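Local coordinates for protein SCO1 homolog 1, mitochondrial (Arabidopsis thaliana, PDB 6N5U) that binds copper(I) in a soluble thioredoxin-fold domain and is thought to act as a metallochaperone inserting copper into cytochrome c oxidase, at residues L15-D18 with R22-E25; A55-I60 with E91-L96; K146-N151 with D155-G160. All blocks are in the same frame, centred on the assembly; numbering follows the deposited sequence.

Contact 1 (L15-D18 with R22-E25)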
ATOM      1  N   LEU A  15      10.694   3.267   7.669  1.00 55.01           N
ATOM      2  CA  LEU A  15      10.538   1.891   7.211  1.00 51.61           C
ATOM      3  C   LEU A  15      11.702   1.474   6.305  1.00 58.61           C
ATOM      4  O   LEU A  15      12.574   2.295   6.008  1.00 60.33           O
ATOM      5  CB  LEU A  15       9.171   1.728   6.488  1.00 48.31           C
ATOM      6  CG  LEU A  15       7.901   1.890   7.349  1.00 49.05           C
ATOM      7  CD1 LEU A  15       6.674   1.997   6.499  1.00 46.78           C
ATOM      8  CD2 LEU A  15       7.718   0.731   8.286  1.00 48.59           C
ATOM      9  N   ILE A  16      11.733   0.189   5.905  1.00 54.87           N
ATOM     10  CA  ILE A  16      12.743  -0.359   5.005  1.00 56.25           C
ATOM     11  C   ILE A  16      12.059  -0.736   3.700  1.00 60.61           C
ATOM     12  O   ILE A  16      11.072  -1.480   3.710  1.00 59.71           O
ATOM     13  CB  ILE A  16      13.541  -1.535   5.620  1.00 59.84           C
ATOM     14  CG1 ILE A  16      14.225  -1.106   6.934  1.00 62.60           C
ATOM     15  CG2 ILE A  16      14.594  -2.051   4.633  1.00 60.82           C
ATOM     16  CD1 ILE A  16      13.631  -1.667   8.153  1.00 70.75           C
ATOM     17  N   ARG A  17      12.566  -0.191   2.581  1.00 57.11           N
ATOM     18  CA  ARG A  17      12.041  -0.427   1.240  1.00 54.64           C
ATOM     19  C   ARG A  17      12.510  -1.794   0.714  1.00 57.58           C
ATOM     20  O   ARG A  17      13.501  -2.326   1.201  1.00 58.51           O
ATOM     21  CB  ARG A  17      12.455   0.732   0.330  1.00 53.44           C
ATOM     22  CG  ARG A  17      11.727   0.806  -1.000  1.00 50.77           C
ATOM     23  CD  ARG A  17      11.959   2.142  -1.655  1.00 45.78           C
ATOM     24  NE  ARG A  17      13.344   2.293  -2.096  1.00 50.60           N
ATOM     25  CZ  ARG A  17      13.927   3.459  -2.353  1.00 68.66           C
ATOM     26  NH1 ARG A  17      13.255   4.596  -2.194  1.00 53.02           N
ATOM     27  NH2 ARG A  17      15.184   3.500  -2.773  1.00 63.92           N
ATOM     28  N   ASP A  18      11.784  -2.363  -0.263  1.00 53.15           N
ATOM     29  CA  ASP A  18      12.034  -3.668  -0.903  1.00 52.57           C
ATOM     30  C   ASP A  18      13.456  -3.829  -1.481  1.00 56.14           C
ATOM     31  O   ASP A  18      13.866  -4.949  -1.780  1.00 57.41           O
ATOM     32  CB  ASP A  18      10.966  -3.964  -1.978  1.00 53.75           C
ATOM     33  CG  ASP A  18      11.008  -3.027  -3.163  1.00 66.91           C
ATOM     34  OD1 ASP A  18      11.803  -3.285  -4.097  1.00 69.97           O
ATOM     35  OD2 ASP A  18      10.256  -2.035  -3.158  1.00 72.10           O
ATOM     36  N   ARG A  22      16.636   2.339   3.778  1.00 60.57           N
ATOM     37  CA  ARG A  22      15.758   2.877   4.813  1.00 59.41           C
ATOM     38  C   ARG A  22      15.102   4.127   4.233  1.00 64.48           C
ATOM     39  O   ARG A  22      15.770   4.975   3.632  1.00 66.20           O
ATOM     40  CB  ARG A  22      16.492   3.191   6.125  1.00 61.12           C
ATOM     41  CG  ARG A  22      15.527   3.658   7.225  1.00 69.18           C
ATOM     42  CD  ARG A  22      16.159   3.785   8.600  1.00 82.75           C
ATOM     43  NE  ARG A  22      16.584   2.492   9.140  1.00 91.46           N
ATOM     44  CZ  ARG A  22      15.781   1.630   9.756  1.00 98.93           C
ATOM     45  NH1 ARG A  22      14.493   1.910   9.922  1.00 73.57           N
ATOM     46  NH2 ARG A  22      16.262   0.479  10.213  1.00 88.53           N
ATOM     47  N   VAL A  23      13.782   4.213   4.378  1.00 59.88           N
ATOM     48  CA  VAL A  23      12.994   5.326   3.855  1.00 60.47           C
ATOM     49  C   VAL A  23      12.115   5.979   4.938  1.00 62.44           C
ATOM     50  O   VAL A  23      11.874   5.392   5.997  1.00 59.99           O
ATOM     51  CB  VAL A  23      12.141   4.900   2.620  1.00 62.77           C
ATOM     52  CG1 VAL A  23      13.012   4.500   1.431  1.00 63.79           C
ATOM     53  CG2 VAL A  23      11.161   3.793   2.981  1.00 59.40           C
ATOM     54  N   THR A  24      11.647   7.202   4.646  1.00 59.58           N
ATOM     55  CA  THR A  24      10.681   7.962   5.430  1.00 58.26           C
ATOM     56  C   THR A  24       9.596   8.413   4.443  1.00 59.73           C
ATOM     57  O   THR A  24       9.669   8.082   3.256  1.00 58.24           O
ATOM     58  CB  THR A  24      11.325   9.127   6.231  1.00 69.54           C
ATOM     59  OG1 THR A  24      11.929  10.077   5.355  1.00 75.80           O
ATOM     60  CG2 THR A  24      12.313   8.657   7.275  1.00 66.68           C
ATOM     61  N   GLU A  25       8.596   9.154   4.932  1.00 56.58           N
ATOM     62  CA  GLU A  25       7.491   9.731   4.157  1.00 55.76           C
ATOM     63  C   GLU A  25       8.031  10.686   3.092  1.00 62.19           C
ATOM     64  O   GLU A  25       7.414  10.852   2.040  1.00 60.99           O
ATOM     65  CB  GLU A  25       6.470  10.423   5.103  1.00 56.65           C
ATOM     66  CG  GLU A  25       6.965  11.647   5.875  1.00 65.56           C
ATOM     67  CD  GLU A  25       7.911  11.465   7.048  1.00 76.94           C
ATOM     68  OE1 GLU A  25       8.180  10.305   7.433  1.00 75.86           O
ATOM     69  OE2 GLU A  25       8.373  12.494   7.594  1.00 65.52           O
TER
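The flat guanidinium of R22 lies against the CG1-CD1 branch of I16. CG1 of I16 sits over one face of it, 4.0 Å above the plane and displaced from the centre of the group. CD1 of the same isoleucine is 4.0 Å from R22 NH2. The guanidinium of R17 packs on V23 instead. One of its faces is covered by a methyl of V23, and R17 NH1 comes within 3.6 Å of V23 CG1. These two side chains cross at about a right angle. R22 has CG anti to its own N (chi1 -176°) and the chain bends at chi3, which folds the head back over I16.

The backbone carrying them is a beta hairpin of strands 14-17 and 22-24. L15 and V23 form an antiparallel hydrogen-bonded pair. L15 N gives a bond to V23 O of 3.0 Å, and V23 N returns one to L15 O of 2.8 Å. I16 and R22 are the next pair, non-hydrogen-bonded, with their CA atoms 4.4 Å apart. R22 CA also makes a CA-H...O contact to L15 O.

L15 and V23 share one face of the sheet. V23 meets L99 there, and L15 meets L99, I106 and V109. I16 and R22 share the other face.

Both arginines have salt-bridge partners outside the pairing: D19 for R17, E105 for R22. Across the hairpin each arginine therefore offers a flat surface to a hydrocarbon neighbour, while its charge is probably balanced by a carboxylate outside the two segments.

Contact 2 (A55-I60 with E91-L96)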
ATOM      1  N   ALA A  55      -3.685  -2.372 -12.111  1.00 50.23           N
ATOM      2  CA  ALA A  55      -4.455  -2.057 -13.315  1.00 51.90           C
ATOM      3  C   ALA A  55      -4.994  -0.639 -13.246  1.00 57.23           C
ATOM      4  O   ALA A  55      -5.093   0.014 -14.288  1.00 58.72           O
ATOM      5  CB  ALA A  55      -5.584  -3.053 -13.504  1.00 52.85           C
ATOM      6  N   ALA A  56      -5.308  -0.149 -12.010  1.00 52.02           N
ATOM      7  CA  ALA A  56      -5.789   1.222 -11.771  1.00 52.37           C
ATOM      8  C   ALA A  56      -4.657   2.229 -12.078  1.00 58.63           C
ATOM      9  O   ALA A  56      -4.906   3.196 -12.805  1.00 61.33           O
ATOM     10  CB  ALA A  56      -6.290   1.382 -10.352  1.00 50.14           C
ATOM     11  N   ILE A  57      -3.403   1.936 -11.622  1.00 52.99           N
ATOM     12  CA  ILE A  57      -2.191   2.743 -11.867  1.00 53.67           C
ATOM     13  C   ILE A  57      -2.021   3.038 -13.350  1.00 62.54           C
ATOM     14  O   ILE A  57      -1.857   4.210 -13.720  1.00 65.25           O
ATOM     15  CB  ILE A  57      -0.912   2.114 -11.208  1.00 53.95           C
ATOM     16  CG1 ILE A  57      -0.982   2.157  -9.658  1.00 51.80           C
ATOM     17  CG2 ILE A  57       0.407   2.732 -11.716  1.00 54.19           C
ATOM     18  CD1 ILE A  57      -1.327   3.532  -8.972  1.00 56.07           C
ATOM     19  N   ASP A  58      -2.151   1.984 -14.190  1.00 60.16           N
ATOM     20  CA  ASP A  58      -2.059   2.059 -15.656  1.00 63.14           C
ATOM     21  C   ASP A  58      -3.214   2.817 -16.296  1.00 69.98           C
ATOM     22  O   ASP A  58      -2.990   3.575 -17.235  1.00 74.16           O
ATOM     23  CB  ASP A  58      -1.940   0.647 -16.262  1.00 64.28           C
ATOM     24  CG  ASP A  58      -0.653  -0.089 -15.906  1.00 65.65           C
ATOM     25  OD1 ASP A  58       0.285   0.565 -15.375  1.00 64.55           O
ATOM     26  OD2 ASP A  58      -0.576  -1.320 -16.164  1.00 64.06           O
ATOM     27  N   LYS A  59      -4.444   2.608 -15.809  1.00 64.66           N
ATOM     28  CA  LYS A  59      -5.628   3.287 -16.338  1.00 67.29           C
ATOM     29  C   LYS A  59      -5.581   4.791 -16.056  1.00 72.17           C
ATOM     30  O   LYS A  59      -5.820   5.582 -16.967  1.00 75.81           O
ATOM     31  CB  LYS A  59      -6.898   2.661 -15.779  1.00 68.76           C
ATOM     32  CG  LYS A  59      -7.250   1.337 -16.409  1.00 72.44           C
ATOM     33  CD  LYS A  59      -8.755   1.236 -16.593  1.00 80.19           C
ATOM     34  CE  LYS A  59      -9.168  -0.107 -17.104  1.00 91.09           C
ATOM     35  NZ  LYS A  59      -8.436  -0.486 -18.349  1.00 96.68           N
ATOM     36  N   ILE A  60      -5.239   5.179 -14.813  1.00 65.49           N
ATOM     37  CA  ILE A  60      -5.048   6.564 -14.372  1.00 65.91           C
ATOM     38  C   ILE A  60      -4.086   7.253 -15.357  1.00 74.57           C
ATOM     39  O   ILE A  60      -4.432   8.312 -15.891  1.00 77.85           O
ATOM     40  CB  ILE A  60      -4.450   6.580 -12.942  1.00 65.45           C
ATOM     41  CG1 ILE A  60      -5.484   6.168 -11.864  1.00 62.90           C
ATOM     42  CG2 ILE A  60      -3.803   7.929 -12.628  1.00 68.25           C
ATOM     43  CD1 ILE A  60      -4.836   5.670 -10.513  1.00 62.35           C
ATOM     44  N   GLU A  91       5.720  -8.992  -8.761  1.00 48.65           N
ATOM     45  CA  GLU A  91       4.694  -9.827  -9.417  1.00 49.16           C
ATOM     46  C   GLU A  91       3.479  -9.068  -9.935  1.00 52.23           C
ATOM     47  O   GLU A  91       2.831  -9.541 -10.866  1.00 52.28           O
ATOM     48  CB  GLU A  91       4.175 -10.912  -8.447  1.00 49.77           C
ATOM     49  CG  GLU A  91       5.190 -11.932  -7.941  1.00 57.00           C
ATOM     50  CD  GLU A  91       4.647 -12.925  -6.926  1.00 75.31           C
ATOM     51  OE1 GLU A  91       3.417 -12.932  -6.685  1.00 58.52           O
ATOM     52  OE2 GLU A  91       5.458 -13.702  -6.372  1.00 78.76           O
ATOM     53  N   PHE A  92       3.125  -7.932  -9.291  1.00 48.18           N
ATOM     54  CA  PHE A  92       1.915  -7.140  -9.578  1.00 47.32           C
ATOM     55  C   PHE A  92       2.065  -6.024 -10.581  1.00 51.56           C
ATOM     56  O   PHE A  92       1.173  -5.816 -11.418  1.00 52.88           O
ATOM     57  CB  PHE A  92       1.345  -6.560  -8.284  1.00 47.32           C
ATOM     58  CG  PHE A  92       1.001  -7.609  -7.260  1.00 47.75           C
ATOM     59  CD1 PHE A  92      -0.236  -8.237  -7.277  1.00 51.38           C
ATOM     60  CD2 PHE A  92       1.927  -7.990  -6.291  1.00 48.35           C
ATOM     61  CE1 PHE A  92      -0.560  -9.194  -6.321  1.00 51.59           C
ATOM     62  CE2 PHE A  92       1.614  -8.971  -5.356  1.00 50.29           C
ATOM     63  CZ  PHE A  92       0.374  -9.564  -5.375  1.00 49.21           C
ATOM     64  N   HIS A  93       3.145  -5.247 -10.434  1.00 45.31           N
ATOM     65  CA  HIS A  93       3.431  -4.081 -11.251  1.00 44.92           C
ATOM     66  C   HIS A  93       4.901  -3.743 -11.093  1.00 47.91           C
ATOM     67  O   HIS A  93       5.427  -3.821  -9.979  1.00 45.73           O
ATOM     68  CB  HIS A  93       2.578  -2.898 -10.770  1.00 44.36           C
ATOM     69  CG  HIS A  93       2.428  -1.797 -11.774  1.00 49.28           C
ATOM     70  ND1 HIS A  93       3.436  -0.874 -11.980  1.00 52.30           N
ATOM     71  CD2 HIS A  93       1.372  -1.469 -12.553  1.00 50.36           C
ATOM     72  CE1 HIS A  93       2.978  -0.041 -12.890  1.00 52.49           C
ATOM     73  NE2 HIS A  93       1.732  -0.348 -13.247  1.00 52.41           N
ATOM     74  N   PRO A  94       5.601  -3.338 -12.175  1.00 47.04           N
ATOM     75  CA  PRO A  94       7.017  -2.983 -12.007  1.00 47.99           C
ATOM     76  C   PRO A  94       7.250  -1.712 -11.173  1.00 53.92           C
ATOM     77  O   PRO A  94       8.373  -1.498 -10.720  1.00 55.27           O
ATOM     78  CB  PRO A  94       7.547  -2.862 -13.449  1.00 51.93           C
ATOM     79  CG  PRO A  94       6.380  -2.726 -14.300  1.00 56.48           C
ATOM     80  CD  PRO A  94       5.168  -3.213 -13.585  1.00 50.03           C
ATOM     81  N   LYS A  95       6.204  -0.896 -10.933  1.00 49.35           N
ATOM     82  CA  LYS A  95       6.370   0.357 -10.214  1.00 49.33           C
ATOM     83  C   LYS A  95       5.815   0.298  -8.800  1.00 52.67           C
ATOM     84  O   LYS A  95       5.721   1.334  -8.139  1.00 52.97           O
ATOM     85  CB  LYS A  95       5.816   1.541 -11.041  1.00 53.81           C
ATOM     86  CG  LYS A  95       6.780   1.930 -12.181  1.00 63.47           C
ATOM     87  CD  LYS A  95       6.149   2.838 -13.199  1.00 76.55           C
ATOM     88  CE  LYS A  95       7.121   3.313 -14.252  1.00 86.57           C
ATOM     89  NZ  LYS A  95       6.495   4.337 -15.138  1.00 94.28           N
ATOM     90  N   LEU A  96       5.592  -0.931  -8.279  1.00 47.71           N
ATOM     91  CA  LEU A  96       5.088  -1.127  -6.919  1.00 44.98           C
ATOM     92  C   LEU A  96       6.208  -1.259  -5.885  1.00 49.90           C
ATOM     93  O   LEU A  96       6.916  -2.259  -5.863  1.00 49.92           O
ATOM     94  CB  LEU A  96       4.083  -2.316  -6.844  1.00 42.84           C
ATOM     95  CG  LEU A  96       3.576  -2.821  -5.467  1.00 43.67           C
ATOM     96  CD1 LEU A  96       2.762  -1.784  -4.730  1.00 42.50           C
ATOM     97  CD2 LEU A  96       2.738  -4.051  -5.640  1.00 44.72           C
TER
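Helix residues D58 and I57 meet H93, which stands in an irregular loop. Segment 55-60 is a regular part of helix 45-64. Its backbone bonds run from K59 N to A55 O and from I60 N to A56 O. Segment 91-96 connects helix 82-89 to strand 97-100. H93 to L96 make a type I beta turn, closed by a weak bond from L96 N to H93 O. No backbone bond joins the two segments.

The contact rests on the imidazole of H93. CG is anti to the backbone N (chi1 -161°), which extends the ring toward the helix. NE2 donates to D58 OD1 over 2.7 Å, and the angle at the hydrogen is 161°. The oxygen lies close to the ring plane, at the edge. The approach differs on the aspartate side: NE2 comes from above the carboxylate plane, and the two flat groups are turned 48° against each other. The other ring nitrogen, ND1, accepts from K95 N at 3.0 Å, again in the ring plane. The ring is thus held through both nitrogens, and its rotation is fixed. The two bonds also settle the proton on NE2. The carboxylate would probably polarise the NE2-H bond, while the K95 N-H would tend to keep ND1 unprotonated.

I57 adds an apolar touch. Its CG2 methyl is 3.7 Å from H93 NE2 and 4.0 Å from H93 CE1. A54 also touches the histidine, and I57 packs on V68 and P70 of strand 68-74.

This is a histidine-carboxylate hydrogen bond in a structural setting, away from the copper site. It ties the loop leading into strand 97-100, an inner strand of the sheet, to a long helix of the thioredoxin fold.

Contact 3 (K146-N151 with D155-G160)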
ATOM      1  N   LYS A 146      -7.800  11.090  -0.366  1.00 61.35           N
ATOM      2  CA  LYS A 146      -8.990  10.237  -0.355  1.00 60.16           C
ATOM      3  C   LYS A 146      -8.709   8.781   0.032  1.00 63.10           C
ATOM      4  O   LYS A 146      -7.644   8.239  -0.260  1.00 60.42           O
ATOM      5  CB  LYS A 146      -9.721  10.309  -1.705  1.00 62.27           C
ATOM      6  CG  LYS A 146     -11.217   9.990  -1.636  1.00 62.19           C
ATOM      7  CD  LYS A 146     -12.057  11.231  -1.740  1.00 66.10           C
ATOM      8  CE  LYS A 146     -13.502  10.912  -1.521  1.00 70.37           C
ATOM      9  NZ  LYS A 146     -14.301  12.146  -1.430  1.00 76.40           N
ATOM     10  N   PHE A 147      -9.695   8.164   0.687  1.00 60.99           N
ATOM     11  CA  PHE A 147      -9.708   6.771   1.091  1.00 59.54           C
ATOM     12  C   PHE A 147     -10.527   5.952   0.063  1.00 64.65           C
ATOM     13  O   PHE A 147     -11.516   6.455  -0.488  1.00 65.95           O
ATOM     14  CB  PHE A 147     -10.288   6.633   2.517  1.00 61.82           C
ATOM     15  CG  PHE A 147     -10.687   5.216   2.855  1.00 64.09           C
ATOM     16  CD1 PHE A 147      -9.721   4.255   3.155  1.00 66.29           C
ATOM     17  CD2 PHE A 147     -12.017   4.809   2.769  1.00 68.88           C
ATOM     18  CE1 PHE A 147     -10.084   2.920   3.377  1.00 66.64           C
ATOM     19  CE2 PHE A 147     -12.378   3.469   2.998  1.00 71.74           C
ATOM     20  CZ  PHE A 147     -11.410   2.536   3.315  1.00 67.54           C
ATOM     21  N   TYR A 148     -10.114   4.684  -0.179  1.00 60.55           N
ATOM     22  CA  TYR A 148     -10.782   3.744  -1.091  1.00 60.90           C
ATOM     23  C   TYR A 148     -10.868   2.334  -0.463  1.00 66.62           C
ATOM     24  O   TYR A 148      -9.838   1.674  -0.236  1.00 64.64           O
ATOM     25  CB  TYR A 148     -10.074   3.701  -2.460  1.00 60.83           C
ATOM     26  CG  TYR A 148     -10.090   5.022  -3.196  1.00 61.91           C
ATOM     27  CD1 TYR A 148     -11.164   5.380  -4.007  1.00 65.48           C
ATOM     28  CD2 TYR A 148      -9.017   5.903  -3.108  1.00 61.50           C
ATOM     29  CE1 TYR A 148     -11.192   6.604  -4.667  1.00 66.33           C
ATOM     30  CE2 TYR A 148      -9.029   7.126  -3.773  1.00 63.90           C
ATOM     31  CZ  TYR A 148     -10.120   7.473  -4.548  1.00 69.54           C
ATOM     32  OH  TYR A 148     -10.139   8.684  -5.189  1.00 69.21           O
ATOM     33  N   GLY A 149     -12.099   1.895  -0.204  1.00 65.65           N
ATOM     34  CA  GLY A 149     -12.384   0.589   0.383  1.00 65.81           C
ATOM     35  C   GLY A 149     -12.386  -0.593  -0.580  1.00 71.64           C
ATOM     36  O   GLY A 149     -12.049  -0.457  -1.763  1.00 70.38           O
ATOM     37  N   LYS A 150     -12.766  -1.779  -0.052  1.00 69.60           N
ATOM     38  CA  LYS A 150     -12.848  -3.067  -0.759  1.00 68.90           C
ATOM     39  C   LYS A 150     -13.862  -3.053  -1.911  1.00 71.22           C
ATOM     40  O   LYS A 150     -13.643  -3.714  -2.924  1.00 71.48           O
ATOM     41  CB  LYS A 150     -13.190  -4.199   0.253  1.00 72.42           C
ATOM     42  CG  LYS A 150     -13.411  -5.612  -0.333  1.00 99.05           C
ATOM     43  CD  LYS A 150     -12.122  -6.294  -0.872  1.00112.75           C
ATOM     44  CE  LYS A 150     -12.381  -7.440  -1.847  1.00123.56           C
ATOM     45  NZ  LYS A 150     -11.127  -7.987  -2.467  1.00126.04           N
ATOM     46  N   ASN A 151     -14.957  -2.307  -1.753  1.00 67.66           N
ATOM     47  CA  ASN A 151     -16.070  -2.237  -2.703  1.00 70.01           C
ATOM     48  C   ASN A 151     -15.753  -1.623  -4.106  1.00 72.40           C
ATOM     49  O   ASN A 151     -16.491  -1.897  -5.068  1.00 73.28           O
ATOM     50  CB  ASN A 151     -17.254  -1.524  -2.062  1.00 71.83           C
ATOM     51  CG  ASN A 151     -17.910  -2.337  -0.971  1.00104.82           C
ATOM     52  OD1 ASN A 151     -17.489  -3.456  -0.624  1.00 94.57           O
ATOM     53  ND2 ASN A 151     -18.971  -1.786  -0.406  1.00107.37           N
ATOM     54  N   ASP A 155     -12.461   0.530 -12.325  1.00 69.89           N
ATOM     55  CA  ASP A 155     -13.082   1.722 -12.877  1.00 72.37           C
ATOM     56  C   ASP A 155     -13.411   2.768 -11.813  1.00 74.90           C
ATOM     57  O   ASP A 155     -13.112   3.934 -12.021  1.00 76.95           O
ATOM     58  CB  ASP A 155     -14.307   1.367 -13.733  1.00 77.60           C
ATOM     59  CG  ASP A 155     -14.003   0.637 -15.021  1.00 82.63           C
ATOM     60  OD1 ASP A 155     -12.815   0.576 -15.402  1.00 80.54           O
ATOM     61  OD2 ASP A 155     -14.962   0.151 -15.666  1.00 91.21           O
ATOM     62  N   SER A 156     -13.977   2.360 -10.670  1.00 67.59           N
ATOM     63  CA  SER A 156     -14.327   3.329  -9.624  1.00 66.42           C
ATOM     64  C   SER A 156     -13.110   3.891  -8.866  1.00 66.80           C
ATOM     65  O   SER A 156     -13.202   4.975  -8.280  1.00 66.08           O
ATOM     66  CB  SER A 156     -15.370   2.766  -8.667  1.00 69.94           C
ATOM     67  OG  SER A 156     -15.123   1.410  -8.344  1.00 77.51           O
ATOM     68  N   LEU A 157     -11.970   3.170  -8.902  1.00 60.96           N
ATOM     69  CA  LEU A 157     -10.715   3.611  -8.294  1.00 57.78           C
ATOM     70  C   LEU A 157     -10.069   4.627  -9.231  1.00 62.43           C
ATOM     71  O   LEU A 157      -9.760   5.743  -8.803  1.00 61.76           O
ATOM     72  CB  LEU A 157      -9.757   2.423  -8.003  1.00 54.83           C
ATOM     73  CG  LEU A 157      -8.423   2.738  -7.252  1.00 56.46           C
ATOM     74  CD1 LEU A 157      -8.668   3.555  -5.990  1.00 56.44           C
ATOM     75  CD2 LEU A 157      -7.665   1.468  -6.899  1.00 52.71           C
ATOM     76  N   THR A 158      -9.925   4.252 -10.524  1.00 60.48           N
ATOM     77  CA  THR A 158      -9.348   5.087 -11.578  1.00 62.08           C
ATOM     78  C   THR A 158     -10.085   6.422 -11.639  1.00 69.17           C
ATOM     79  O   THR A 158      -9.471   7.450 -11.356  1.00 69.07           O
ATOM     80  CB  THR A 158      -9.339   4.330 -12.908  1.00 68.07           C
ATOM     81  OG1 THR A 158      -8.593   3.118 -12.742  1.00 61.75           O
ATOM     82  CG2 THR A 158      -8.771   5.155 -14.052  1.00 69.53           C
ATOM     83  N   ASP A 159     -11.413   6.396 -11.913  1.00 68.45           N
ATOM     84  CA  ASP A 159     -12.281   7.577 -12.012  1.00 71.31           C
ATOM     85  C   ASP A 159     -12.135   8.514 -10.830  1.00 74.33           C
ATOM     86  O   ASP A 159     -12.001   9.723 -11.024  1.00 77.90           O
ATOM     87  CB  ASP A 159     -13.758   7.179 -12.171  1.00 75.52           C
ATOM     88  CG  ASP A 159     -14.115   6.424 -13.432  1.00 90.89           C
ATOM     89  OD1 ASP A 159     -13.310   6.460 -14.405  1.00 93.73           O
ATOM     90  OD2 ASP A 159     -15.192   5.791 -13.452  1.00 98.01           O
ATOM     91  N   GLY A 160     -12.167   7.935  -9.631  1.00 66.25           N
ATOM     92  CA  GLY A 160     -12.000   8.644  -8.378  1.00 64.61           C
ATOM     93  C   GLY A 160     -10.643   9.303  -8.245  1.00 67.64           C
ATOM     94  O   GLY A 160     -10.572  10.512  -8.039  1.00 70.44           O
TER
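Y148 reaches from the edge strand 144-148 toward helix 154-167 and meets L157 and G160. Its CB is 3.8 Å from L157 CD1. At CG the same methyl is closest, with Y148 CG to L157 CD1 at 3.5 Å. CG of Y148 is anti to the carbonyl carbon (chi1 -62°), and this points the ring at the helix. CD1 and CD2 of the ring both lie 3.7 Å from that methyl, which sits over one face. It forms a CH-pi contact, 3.7 Å from the ring centroid and 22° off the normal.

Strand and helix segments run almost antiparallel, at 174°, with their axes 10.4 Å apart. They are the last strand and the closing helix of the modelled thioredoxin fold. The helix turns back along the strand just before it.

Farther out, CE1 of Y148 is 4.4 Å from S156 O. CZ approaches G160 C. The tip, Y148 OH, lies 3.2 Å from G160 C, beside the helix backbone. G160 has no side chain, and its backbone lies beside the ring. With an alanine in place of Y148, the L157 methyl would probably lose the ring face it packs on, and a gap is likely to open beside G160. The ring also meets H152 edge-to-face, while V161 and E164 touch Y148 from the next turns of the helix.

Contacts 2 and 3 adjoin, with centres about 15 Å apart. Helices 45-64 and 154-167 pack together here: K59 CB is 3.5 Å from T158 OG1, and A56 CB is 3.7 Å from L157 CD2. L157 thus serves both the tyrosine of contact 3 and the helix of contact 2. Contact 1 touches neither. Its nearest atoms are about 4 Å from contact 2 and about 15 Å from contact 3, with centres about 20 and 25 Å away. Contacts 1 and 3 involve the two outermost strands of the same seven-stranded sheet, on opposite sides of the chain's centre. All three lie away from the copper(I) site of C42, C46 and H131. Helix 45-64 carries both C46 and D58, so it runs from contact 2 to the copper site.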